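Local coordinates for GDSL-like protein (Roseburia intestinalis L1-82, PDB 6HFZ) that removes acetyl groups from complex beta-mannans, acting as a two-domain carbohydrate esterase from a gut bacterium, at residues Ile35-Gly40 with Tyr57-Trp62; Ala136-His141 with Ser204-Phe209; His251-Asp256 with Phe361-Val366; His269-Ser274 with Ile280-Glu285. All coordinates share one frame; numbering follows the deposited sequence.

Contact 1. Residues Ile35-Gly40 with Tyr57-Trp62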
# COMPACT_ATOMS: atom_id res chain seq x y z
N ILE A 35 -0.36 -17.22 2.20
CA ILE A 35 -1.28 -16.27 2.83
C ILE A 35 -0.58 -14.90 2.86
O ILE A 35 0.41 -14.77 3.59
CB ILE A 35 -1.61 -16.78 4.24
CG1 ILE A 35 -2.14 -18.23 4.25
CG2 ILE A 35 -2.57 -15.83 4.96
CD1 ILE A 35 -3.39 -18.48 3.43
N ALA A 36 -1.10 -13.91 2.11
CA ALA A 36 -0.41 -12.67 1.94
C ALA A 36 -1.23 -11.47 2.40
O ALA A 36 -2.44 -11.50 2.44
CB ALA A 36 0.01 -12.53 0.51
N PHE A 37 -0.50 -10.39 2.65
CA PHE A 37 -1.05 -9.13 3.13
C PHE A 37 -0.31 -7.97 2.48
O PHE A 37 0.89 -7.93 2.52
CB PHE A 37 -0.86 -9.01 4.64
CG PHE A 37 -1.40 -10.18 5.42
CD1 PHE A 37 -0.67 -11.36 5.51
CD2 PHE A 37 -2.61 -10.10 6.10
CE1 PHE A 37 -1.15 -12.43 6.23
CE2 PHE A 37 -3.12 -11.21 6.76
CZ PHE A 37 -2.37 -12.36 6.84
N LEU A 38 -1.07 -7.04 1.85
CA LEU A 38 -0.52 -5.88 1.19
C LEU A 38 -1.21 -4.65 1.79
O LEU A 38 -2.41 -4.52 1.79
CB LEU A 38 -0.73 -5.98 -0.32
CG LEU A 38 -0.15 -4.84 -1.16
CD1 LEU A 38 1.35 -5.00 -1.28
CD2 LEU A 38 -0.78 -4.81 -2.55
N GLY A 39 -0.42 -3.74 2.32
CA GLY A 39 -0.94 -2.63 3.05
C GLY A 39 0.15 -1.70 3.53
O GLY A 39 1.31 -1.83 3.11
N GLY A 40 -0.24 -0.73 4.39
CA GLY A 40 0.62 0.26 5.07
C GLY A 40 1.18 -0.23 6.40
O GLY A 40 1.40 -1.44 6.58
N TYR A 57 -0.30 -11.53 11.46
CA TYR A 57 0.20 -12.82 11.96
C TYR A 57 -0.95 -13.55 12.67
O TYR A 57 -1.06 -14.78 12.58
CB TYR A 57 1.44 -12.58 12.80
CG TYR A 57 2.29 -13.82 12.91
CD1 TYR A 57 3.22 -14.17 11.95
CD2 TYR A 57 2.08 -14.68 13.97
CE1 TYR A 57 3.96 -15.33 12.05
CE2 TYR A 57 2.79 -15.86 14.08
CZ TYR A 57 3.74 -16.18 13.13
OH TYR A 57 4.47 -17.32 13.30
N HIS A 58 -1.85 -12.80 13.33
CA HIS A 58 -3.02 -13.42 13.95
C HIS A 58 -3.90 -14.10 12.90
O HIS A 58 -4.42 -15.20 13.12
CB HIS A 58 -3.85 -12.43 14.79
CG HIS A 58 -3.29 -12.03 16.12
ND1 HIS A 58 -2.96 -12.93 17.14
CD2 HIS A 58 -3.11 -10.80 16.66
CE1 HIS A 58 -2.57 -12.26 18.22
NE2 HIS A 58 -2.68 -10.96 17.97
N VAL A 59 -4.08 -13.47 11.73
CA VAL A 59 -4.87 -14.07 10.70
C VAL A 59 -4.14 -15.30 10.17
O VAL A 59 -4.76 -16.30 9.80
CB VAL A 59 -5.16 -13.05 9.59
CG1 VAL A 59 -5.69 -13.69 8.33
CG2 VAL A 59 -6.08 -11.96 10.09
N TYR A 60 -2.81 -15.19 10.03
CA TYR A 60 -1.98 -16.31 9.55
C TYR A 60 -2.17 -17.49 10.52
O TYR A 60 -2.37 -18.65 10.11
CB TYR A 60 -0.53 -15.85 9.37
CG TYR A 60 0.47 -16.95 9.12
CD1 TYR A 60 0.47 -17.67 7.94
CD2 TYR A 60 1.40 -17.25 10.08
CE1 TYR A 60 1.39 -18.68 7.71
CE2 TYR A 60 2.33 -18.26 9.88
CZ TYR A 60 2.32 -18.96 8.70
OH TYR A 60 3.26 -19.95 8.53
N GLU A 61 -2.13 -17.19 11.82
CA GLU A 61 -2.31 -18.22 12.86
C GLU A 61 -3.72 -18.84 12.74
O GLU A 61 -3.86 -20.05 12.97
CB GLU A 61 -1.99 -17.68 14.25
CG GLU A 61 -0.50 -17.50 14.45
CD GLU A 61 -0.02 -17.27 15.87
OE1 GLU A 61 -0.65 -16.49 16.58
OE2 GLU A 61 1.03 -17.85 16.23
N TRP A 62 -4.74 -18.03 12.41
CA TRP A 62 -6.08 -18.57 12.14
C TRP A 62 -6.05 -19.68 11.08
O TRP A 62 -6.65 -20.72 11.32
CB TRP A 62 -7.12 -17.50 11.78
CG TRP A 62 -8.51 -18.02 11.57
CD1 TRP A 62 -9.50 -18.13 12.51
CD2 TRP A 62 -9.06 -18.53 10.34
NE1 TRP A 62 -10.62 -18.67 11.94
CE2 TRP A 62 -10.37 -18.96 10.62
CE3 TRP A 62 -8.57 -18.72 9.05
CZ2 TRP A 62 -11.21 -19.48 9.64
CZ3 TRP A 62 -9.39 -19.25 8.09
CH2 TRP A 62 -10.69 -19.65 8.39
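Phe37 and Ile35, two residues apart on strand 32-39, turn the same way and pack on Val59 and Tyr60 of helix 55-66. The closer of the two aliphatic-aromatic pairs is made by Phe37. Its ring stands out from the strand with CG beside the backbone N and anti to the carbonyl carbon (chi1 -53°), which carries the far rim to the helix. There Val59 CG1 lies at the ring edge, close to the ring plane, 3.9 Å from Phe37 CZ, and Val59 CB is just as near, 3.9 Å from Phe37 CE2. The valine thus meets the phenyl group at the CE2-CZ corner of its rim. The second pair reverses the roles, aliphatic strand residue against aromatic helix residue: Ile35 CB is 4.3 Å from Tyr60 CD1 and again meets a ring edge. This is a looser touch.

The polar part lies outside the pair of segments. Tyr60 OH is hydrogen-bonded to Phe72 O, so the phenol is anchored at the neighbouring strand 71-78 while its ring also meets that of Tyr74. Backbone bonds join Ile35 and Phe37 to the same strand.

Strand and helix run nearly antiparallel, at 160° with their axes 9.4 Å apart, as expected of a helix packed on a parallel sheet. Beyond Gly39 the strand gives way to helix 41-44, where GDSL enzymes usually carry their nucleophilic serine. Between the segments themselves the chemistry is wholly apolar, which implies that shape and burial hold the helix here; the one polar group of the touching side chains, Tyr60 OH, is satisfied beyond them.

Contact 2. Residues Ala136-His141 with Ser204-Phe209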
# COMPACT_ATOMS: atom_id res chain seq x y z
N ALA A 136 -7.84 -15.45 -3.84
CA ALA A 136 -8.91 -14.90 -3.05
C ALA A 136 -8.43 -13.57 -2.48
O ALA A 136 -7.29 -13.47 -2.00
CB ALA A 136 -9.30 -15.83 -1.93
N VAL A 137 -9.28 -12.55 -2.60
CA VAL A 137 -8.96 -11.20 -2.13
C VAL A 137 -10.00 -10.79 -1.09
O VAL A 137 -11.20 -10.98 -1.31
CB VAL A 137 -8.93 -10.21 -3.30
CG1 VAL A 137 -8.70 -8.77 -2.84
CG2 VAL A 137 -7.91 -10.59 -4.35
N LEU A 138 -9.52 -10.28 0.05
CA LEU A 138 -10.36 -9.72 1.10
C LEU A 138 -9.88 -8.29 1.39
O LEU A 138 -8.67 -8.09 1.67
CB LEU A 138 -10.24 -10.60 2.35
CG LEU A 138 -10.86 -10.05 3.63
CD1 LEU A 138 -12.35 -9.99 3.47
CD2 LEU A 138 -10.45 -10.93 4.81
N LEU A 139 -10.79 -7.32 1.33
CA LEU A 139 -10.42 -5.94 1.62
C LEU A 139 -10.59 -5.71 3.12
O LEU A 139 -11.57 -6.19 3.75
CB LEU A 139 -11.27 -4.97 0.80
CG LEU A 139 -11.31 -5.19 -0.71
CD1 LEU A 139 -12.00 -4.06 -1.39
CD2 LEU A 139 -9.92 -5.34 -1.31
N VAL A 140 -9.61 -5.04 3.74
CA VAL A 140 -9.74 -4.70 5.14
C VAL A 140 -9.66 -3.18 5.30
O VAL A 140 -8.75 -2.52 4.80
CB VAL A 140 -8.65 -5.42 5.97
CG1 VAL A 140 -8.58 -4.89 7.40
CG2 VAL A 140 -8.85 -6.93 5.99
N HIS A 141 -10.63 -2.60 6.00
CA HIS A 141 -10.73 -1.15 6.20
C HIS A 141 -10.47 -0.79 7.68
O HIS A 141 -11.36 -0.98 8.50
CB HIS A 141 -12.13 -0.62 5.80
CG HIS A 141 -12.64 -1.04 4.45
ND1 HIS A 141 -12.00 -0.69 3.27
CD2 HIS A 141 -13.70 -1.80 4.09
CE1 HIS A 141 -12.66 -1.23 2.24
NE2 HIS A 141 -13.69 -1.88 2.70
N SER A 204 -9.64 -10.11 15.31
CA SER A 204 -10.87 -10.80 15.73
C SER A 204 -12.02 -10.47 14.76
O SER A 204 -12.86 -11.31 14.49
CB SER A 204 -11.25 -10.46 17.17
OG SER A 204 -11.75 -9.12 17.25
N VAL A 205 -12.03 -9.24 14.21
CA VAL A 205 -13.09 -8.86 13.29
C VAL A 205 -12.91 -9.68 12.00
O VAL A 205 -13.88 -10.15 11.43
CB VAL A 205 -13.12 -7.34 13.05
CG1 VAL A 205 -14.07 -7.00 11.92
CG2 VAL A 205 -13.45 -6.53 14.31
N ILE A 206 -11.66 -9.84 11.56
CA ILE A 206 -11.39 -10.52 10.33
C ILE A 206 -11.71 -12.01 10.50
O ILE A 206 -12.34 -12.62 9.63
CB ILE A 206 -9.93 -10.31 9.90
CG1 ILE A 206 -9.66 -8.84 9.57
CG2 ILE A 206 -9.61 -11.23 8.74
CD1 ILE A 206 -8.18 -8.45 9.56
N THR A 207 -11.27 -12.60 11.61
CA THR A 207 -11.44 -14.07 11.82
C THR A 207 -12.93 -14.42 12.03
O THR A 207 -13.36 -15.51 11.66
CB THR A 207 -10.47 -14.62 12.87
OG1 THR A 207 -10.76 -14.03 14.13
CG2 THR A 207 -9.01 -14.37 12.57
N TYR A 208 -13.72 -13.51 12.64
CA TYR A 208 -15.17 -13.68 12.73
C TYR A 208 -15.76 -14.01 11.34
O TYR A 208 -16.54 -14.97 11.15
CB TYR A 208 -15.84 -12.41 13.27
CG TYR A 208 -17.33 -12.54 13.30
CD1 TYR A 208 -17.93 -13.13 14.39
CD2 TYR A 208 -18.15 -12.09 12.27
CE1 TYR A 208 -19.30 -13.29 14.46
CE2 TYR A 208 -19.53 -12.23 12.32
CZ TYR A 208 -20.09 -12.86 13.42
OH TYR A 208 -21.43 -13.05 13.56
N PHE A 209 -15.33 -13.23 10.34
CA PHE A 209 -15.82 -13.38 8.99
C PHE A 209 -15.27 -14.69 8.39
O PHE A 209 -16.04 -15.43 7.79
CB PHE A 209 -15.44 -12.17 8.14
CG PHE A 209 -15.79 -12.30 6.68
CD1 PHE A 209 -17.12 -12.18 6.28
CD2 PHE A 209 -14.82 -12.54 5.73
CE1 PHE A 209 -17.46 -12.32 4.94
CE2 PHE A 209 -15.16 -12.67 4.39
CZ PHE A 209 -16.47 -12.52 4.01
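In the alpha/beta sandwich of the GDSL (SGNH) hydrolase domain, Leu138 and Val140 of an inner strand of the central sheet take up Ile206 and Phe209 of the long helix 196-215. Leu138 spreads its two methyl groups over both helix residues: CD2 lies 4.0 Å from Ile206 CG2, and CD1 lies 4.0 Å from Phe209 CE2. With its CG opposite the backbone N (chi1 170°), the leucine stretches toward the helix and forks between them. It runs past Phe209 in the opposite direction, its methyl approaching the ring at a slant.

Ile206 is likewise shared by its two branches. CG2 goes to Leu138, whereas the longer arm reaches Val140, where CD1 is 3.9 Å from Val140 CG2 and 4.2 Å from Val140 CG1. These two side chains cross at about a right angle, the isoleucine's end methyl set against both prongs of the valine. Every touching atom is carbon and all four residues are buried.

The strand and helix axes pass 10.6 Å apart at 149°. Ile206 and Phe209 also rest on Val167 of strand 166-168, so the helix bridges that strand and 136-141. Within the sheet, Leu138 and Val140 lean on Ile104 of strand 102-106. The other face of strand 136-141 is taken by helix 152-161, against which Leu139 and His141 pack.

Contact 3. Residues His251-Asp256 with Phe361-Val366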
# COMPACT_ATOMS: atom_id res chain seq x y z
N HIS A 251 23.83 13.17 -13.93
CA HIS A 251 24.71 14.33 -13.96
C HIS A 251 24.83 14.89 -12.55
O HIS A 251 24.41 16.01 -12.26
CB HIS A 251 24.20 15.42 -14.92
CG HIS A 251 23.96 14.95 -16.32
ND1 HIS A 251 25.00 14.65 -17.19
CD2 HIS A 251 22.82 14.74 -17.01
CE1 HIS A 251 24.52 14.31 -18.36
NE2 HIS A 251 23.17 14.34 -18.27
N GLY A 252 25.39 14.08 -11.64
CA GLY A 252 25.56 14.46 -10.25
C GLY A 252 24.87 13.49 -9.30
O GLY A 252 25.43 13.12 -8.27
N PHE A 253 23.65 13.08 -9.63
CA PHE A 253 22.98 11.95 -8.89
C PHE A 253 23.81 10.68 -9.10
O PHE A 253 24.42 10.51 -10.13
CB PHE A 253 21.53 11.77 -9.36
CG PHE A 253 20.52 12.56 -8.59
CD1 PHE A 253 20.23 13.87 -8.93
CD2 PHE A 253 19.84 11.98 -7.54
CE1 PHE A 253 19.29 14.59 -8.21
CE2 PHE A 253 18.87 12.69 -6.84
CZ PHE A 253 18.59 13.99 -7.18
N VAL A 254 23.89 9.84 -8.08
CA VAL A 254 24.68 8.60 -8.15
C VAL A 254 23.79 7.43 -7.70
O VAL A 254 23.10 7.51 -6.67
CB VAL A 254 25.95 8.72 -7.29
CG1 VAL A 254 25.69 9.33 -5.93
CG2 VAL A 254 26.65 7.39 -7.12
N ALA A 255 23.83 6.33 -8.45
CA ALA A 255 23.06 5.16 -8.10
C ALA A 255 23.49 4.60 -6.74
O ALA A 255 24.70 4.54 -6.45
CB ALA A 255 23.24 4.13 -9.17
N ASP A 256 22.51 4.15 -5.94
CA ASP A 256 22.72 3.46 -4.69
C ASP A 256 22.64 1.96 -5.02
O ASP A 256 21.59 1.47 -5.33
CB ASP A 256 21.70 3.88 -3.62
CG ASP A 256 21.64 2.98 -2.40
OD1 ASP A 256 22.66 2.26 -2.12
OD2 ASP A 256 20.61 3.01 -1.71
N PHE A 361 19.81 14.02 -0.59
CA PHE A 361 18.50 13.77 -1.16
C PHE A 361 18.47 12.31 -1.66
O PHE A 361 19.43 11.88 -2.26
CB PHE A 361 18.25 14.78 -2.28
CG PHE A 361 16.83 14.78 -2.79
CD1 PHE A 361 16.41 13.84 -3.72
CD2 PHE A 361 15.91 15.70 -2.29
CE1 PHE A 361 15.09 13.84 -4.16
CE2 PHE A 361 14.57 15.63 -2.66
CZ PHE A 361 14.18 14.73 -3.63
N TYR A 362 17.39 11.56 -1.40
CA TYR A 362 17.23 10.18 -1.93
C TYR A 362 16.04 10.15 -2.90
O TYR A 362 14.90 10.23 -2.48
CB TYR A 362 17.07 9.14 -0.80
CG TYR A 362 17.41 7.74 -1.27
CD1 TYR A 362 16.60 7.07 -2.16
CD2 TYR A 362 18.59 7.11 -0.87
CE1 TYR A 362 16.96 5.82 -2.66
CE2 TYR A 362 18.94 5.84 -1.30
CZ TYR A 362 18.13 5.21 -2.23
OH TYR A 362 18.50 3.98 -2.71
N LEU A 363 16.34 9.96 -4.18
CA LEU A 363 15.34 9.75 -5.23
C LEU A 363 15.12 8.23 -5.37
O LEU A 363 16.00 7.48 -5.79
CB LEU A 363 15.85 10.40 -6.52
CG LEU A 363 14.94 10.26 -7.74
CD1 LEU A 363 13.57 10.94 -7.51
CD2 LEU A 363 15.60 10.84 -8.98
N VAL A 364 13.93 7.75 -4.95
CA VAL A 364 13.69 6.33 -4.90
C VAL A 364 13.26 5.83 -6.29
O VAL A 364 13.74 4.81 -6.79
CB VAL A 364 12.65 5.98 -3.82
CG1 VAL A 364 12.27 4.49 -3.88
CG2 VAL A 364 13.11 6.42 -2.43
N SER A 365 12.31 6.50 -6.96
CA SER A 365 11.81 6.04 -8.23
C SER A 365 11.08 7.18 -8.94
O SER A 365 10.63 8.11 -8.29
CB SER A 365 10.83 4.86 -8.10
OG SER A 365 9.50 5.30 -7.70
N VAL A 366 10.95 7.04 -10.27
CA VAL A 366 9.87 7.78 -10.99
C VAL A 366 8.91 6.74 -11.57
O VAL A 366 9.35 5.74 -12.16
CB VAL A 366 10.44 8.69 -12.09
CG1 VAL A 366 9.30 9.43 -12.81
CG2 VAL A 366 11.47 9.67 -11.53
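Asp256 meets Tyr362 along most of its side chain. Asp256 CB is 3.3 Å from Tyr362 OH, and the carboxyl carbon CG keeps the same distance. With CG anti to the backbone N (chi1 166°), the carboxylate is brought up to the phenol, and at its end Asp256 OD2 accepts a short hydrogen bond of 2.5 Å from Tyr362 OH through its anti lone pair. The same oxygen lies in the plane of the tyrosine ring, at its edge, 3.3 Å from CE2, while carboxylate and ring planes stand 85° apart. The other oxygen, OD1, is bonded to Ser258 OG, so both ends of the carboxylate are engaged. Tyr362 OH also receives the backbone N-H of Gly270. A phenylalanine in place of Tyr362 would probably leave Asp256 OD2 and Gly270 N without this shared partner and the carboxylate freer to turn. A HEPES molecule, probably from the crystallisation liquor, is bound close to Asp256.

Three residues earlier, at Phe253, the contact is apolar. Phe253 CE2 is 3.8 Å from Leu363 CB, and Phe253 CZ is 4.1 Å from Phe361 CD1, which sits at the edge of the Phe253 ring.

Tyr362 points to one side of its strand, Phe361 and Leu363 to the other. Strand 271-273 runs between the two segments, bonded to Val254 on one flank and to Phe361 on the other; strand 288-295 adjoins 361-370 beyond, with a classic beta bulge at Val364 and Ser365 opposite Gln292. Phe253 also packs on Ile280 and on Val348 and Leu350 of strand 342-352, in the facing sheet.

Contact 4. Residues His269-Ser274 with Ile280-Glu285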
# COMPACT_ATOMS: atom_id res chain seq x y z
N HIS A 269 17.64 1.09 -4.23
CA HIS A 269 17.50 0.94 -5.69
C HIS A 269 17.36 2.28 -6.42
O HIS A 269 17.05 2.30 -7.61
CB HIS A 269 16.31 0.03 -6.05
CG HIS A 269 16.46 -1.36 -5.51
ND1 HIS A 269 17.69 -1.85 -5.13
CD2 HIS A 269 15.56 -2.35 -5.30
CE1 HIS A 269 17.53 -3.11 -4.69
NE2 HIS A 269 16.27 -3.45 -4.80
N GLY A 270 17.59 3.37 -5.70
CA GLY A 270 17.46 4.67 -6.30
C GLY A 270 18.80 5.36 -6.42
O GLY A 270 19.82 4.75 -6.74
N TRP A 271 18.79 6.68 -6.21
CA TRP A 271 19.93 7.51 -6.49
C TRP A 271 20.02 8.57 -5.40
O TRP A 271 19.00 9.03 -4.88
CB TRP A 271 19.82 8.20 -7.86
CG TRP A 271 19.57 7.40 -9.07
CD1 TRP A 271 20.50 6.91 -9.95
CD2 TRP A 271 18.28 7.01 -9.57
NE1 TRP A 271 19.87 6.28 -10.98
CE2 TRP A 271 18.51 6.30 -10.77
CE3 TRP A 271 16.96 7.19 -9.13
CZ2 TRP A 271 17.48 5.79 -11.54
CZ3 TRP A 271 15.94 6.67 -9.89
CH2 TRP A 271 16.19 6.00 -11.09
N THR A 272 21.24 9.02 -5.09
CA THR A 272 21.44 10.05 -4.09
C THR A 272 22.17 11.24 -4.70
O THR A 272 22.85 11.05 -5.68
CB THR A 272 22.23 9.56 -2.88
OG1 THR A 272 23.49 9.06 -3.34
CG2 THR A 272 21.47 8.48 -2.14
N ALA A 273 22.03 12.41 -4.05
CA ALA A 273 22.73 13.67 -4.43
C ALA A 273 22.92 14.59 -3.21
O ALA A 273 22.01 14.73 -2.40
CB ALA A 273 21.95 14.36 -5.53
N SER A 274 24.06 15.30 -3.15
CA SER A 274 24.38 16.18 -2.04
C SER A 274 24.61 17.65 -2.46
O SER A 274 24.68 18.50 -1.56
CB SER A 274 25.62 15.70 -1.30
OG SER A 274 25.44 14.37 -0.81
N ILE A 280 19.49 14.35 -12.82
CA ILE A 280 19.28 13.07 -13.43
C ILE A 280 18.13 13.21 -14.43
O ILE A 280 17.23 14.00 -14.19
CB ILE A 280 18.98 12.02 -12.34
CG1 ILE A 280 18.78 10.62 -12.93
CG2 ILE A 280 17.78 12.46 -11.51
CD1 ILE A 280 18.55 9.54 -11.85
N THR A 281 18.22 12.51 -15.55
CA THR A 281 17.18 12.51 -16.60
C THR A 281 16.76 11.06 -16.85
O THR A 281 17.59 10.10 -16.83
CB THR A 281 17.64 13.21 -17.88
OG1 THR A 281 18.76 12.48 -18.37
CG2 THR A 281 18.03 14.65 -17.66
N LEU A 282 15.44 10.89 -17.01
CA LEU A 282 14.80 9.63 -17.24
C LEU A 282 13.79 9.79 -18.37
O LEU A 282 13.11 10.80 -18.42
CB LEU A 282 13.99 9.20 -16.00
CG LEU A 282 14.73 9.15 -14.67
CD1 LEU A 282 14.62 10.43 -13.89
CD2 LEU A 282 14.23 7.97 -13.84
N ASP A 283 13.65 8.73 -19.17
CA ASP A 283 12.56 8.52 -20.09
C ASP A 283 11.48 7.69 -19.39
O ASP A 283 11.76 6.59 -18.93
CB ASP A 283 13.02 7.74 -21.33
CG ASP A 283 14.00 8.48 -22.23
OD1 ASP A 283 14.06 9.72 -22.14
OD2 ASP A 283 14.69 7.80 -23.03
N VAL A 284 10.26 8.23 -19.31
CA VAL A 284 9.17 7.58 -18.58
C VAL A 284 7.90 7.60 -19.43
O VAL A 284 7.32 8.67 -19.62
CB VAL A 284 8.93 8.23 -17.21
CG1 VAL A 284 7.85 7.46 -16.45
CG2 VAL A 284 10.23 8.35 -16.38
N GLU A 285 7.47 6.41 -19.86
CA GLU A 285 6.26 6.22 -20.65
C GLU A 285 5.02 6.14 -19.74
O GLU A 285 5.02 5.47 -18.69
CB GLU A 285 6.36 4.94 -21.49
CG GLU A 285 5.32 4.88 -22.60
CD GLU A 285 5.54 3.82 -23.68
OE1 GLU A 285 4.73 3.78 -24.62
OE2 GLU A 285 6.52 3.05 -23.60
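The indole of Trp271 receives the end of Ile280 flat on one face: CD1 sits 3.4 Å from the centroid of the five-membered ring and only 11° off its normal, a CH-pi contact. The methyl is nearly equidistant from the two fusion carbons, 3.4 Å from Trp271 CE2. Ile280 delivers it with a fully extended chain (chi1 -178°, chi2 177°), at about a right angle to the tryptophan side chain. Leu282 comes in from the same side of the indole but at its far end, where its CD2 makes an oblique contact of 3.9 Å with Trp271 CH2. Alternate residues of one strand thus serve the two rings of the indole. A leucine at Trp271 would remove the indole face and would probably leave the Ile280 methyl without its aromatic seat, opening a gap beside Leu282.

Leu363 and Cys250 also touch both Trp271 and Ile280, closing the cluster. Strand 271-273 belongs to one antiparallel sheet and strand 279-286 to the other, and the short connection at 274-278 carries the chain across. Consecutive strands placed in facing sheets, their inward side chains packed together, form a beta arch of the kind found in beta-sandwich domains.

All four contacts are largely buried, but they build two different cores. Contacts 1 and 2 belong to the alpha/beta domain of the GDSL (SGNH) hydrolase family, where two helices lie on one face of the same sheet; they meet through Val59 with Ile206 and Trp62 with Thr207, and both rely on hydrocarbon packing. Contacts 3 and 4 lie on the opposite side of the chain's centre, more than 30 Å from the first two between centres, in the all-beta domain. Their centres are 5 Å apart, and strand 271-273 bonds to both segments of contact 3. Here aromatic packing fills the space between sheets, and contact 3 alone adds a carboxylate-phenol bond, at its partly exposed Asp256 end.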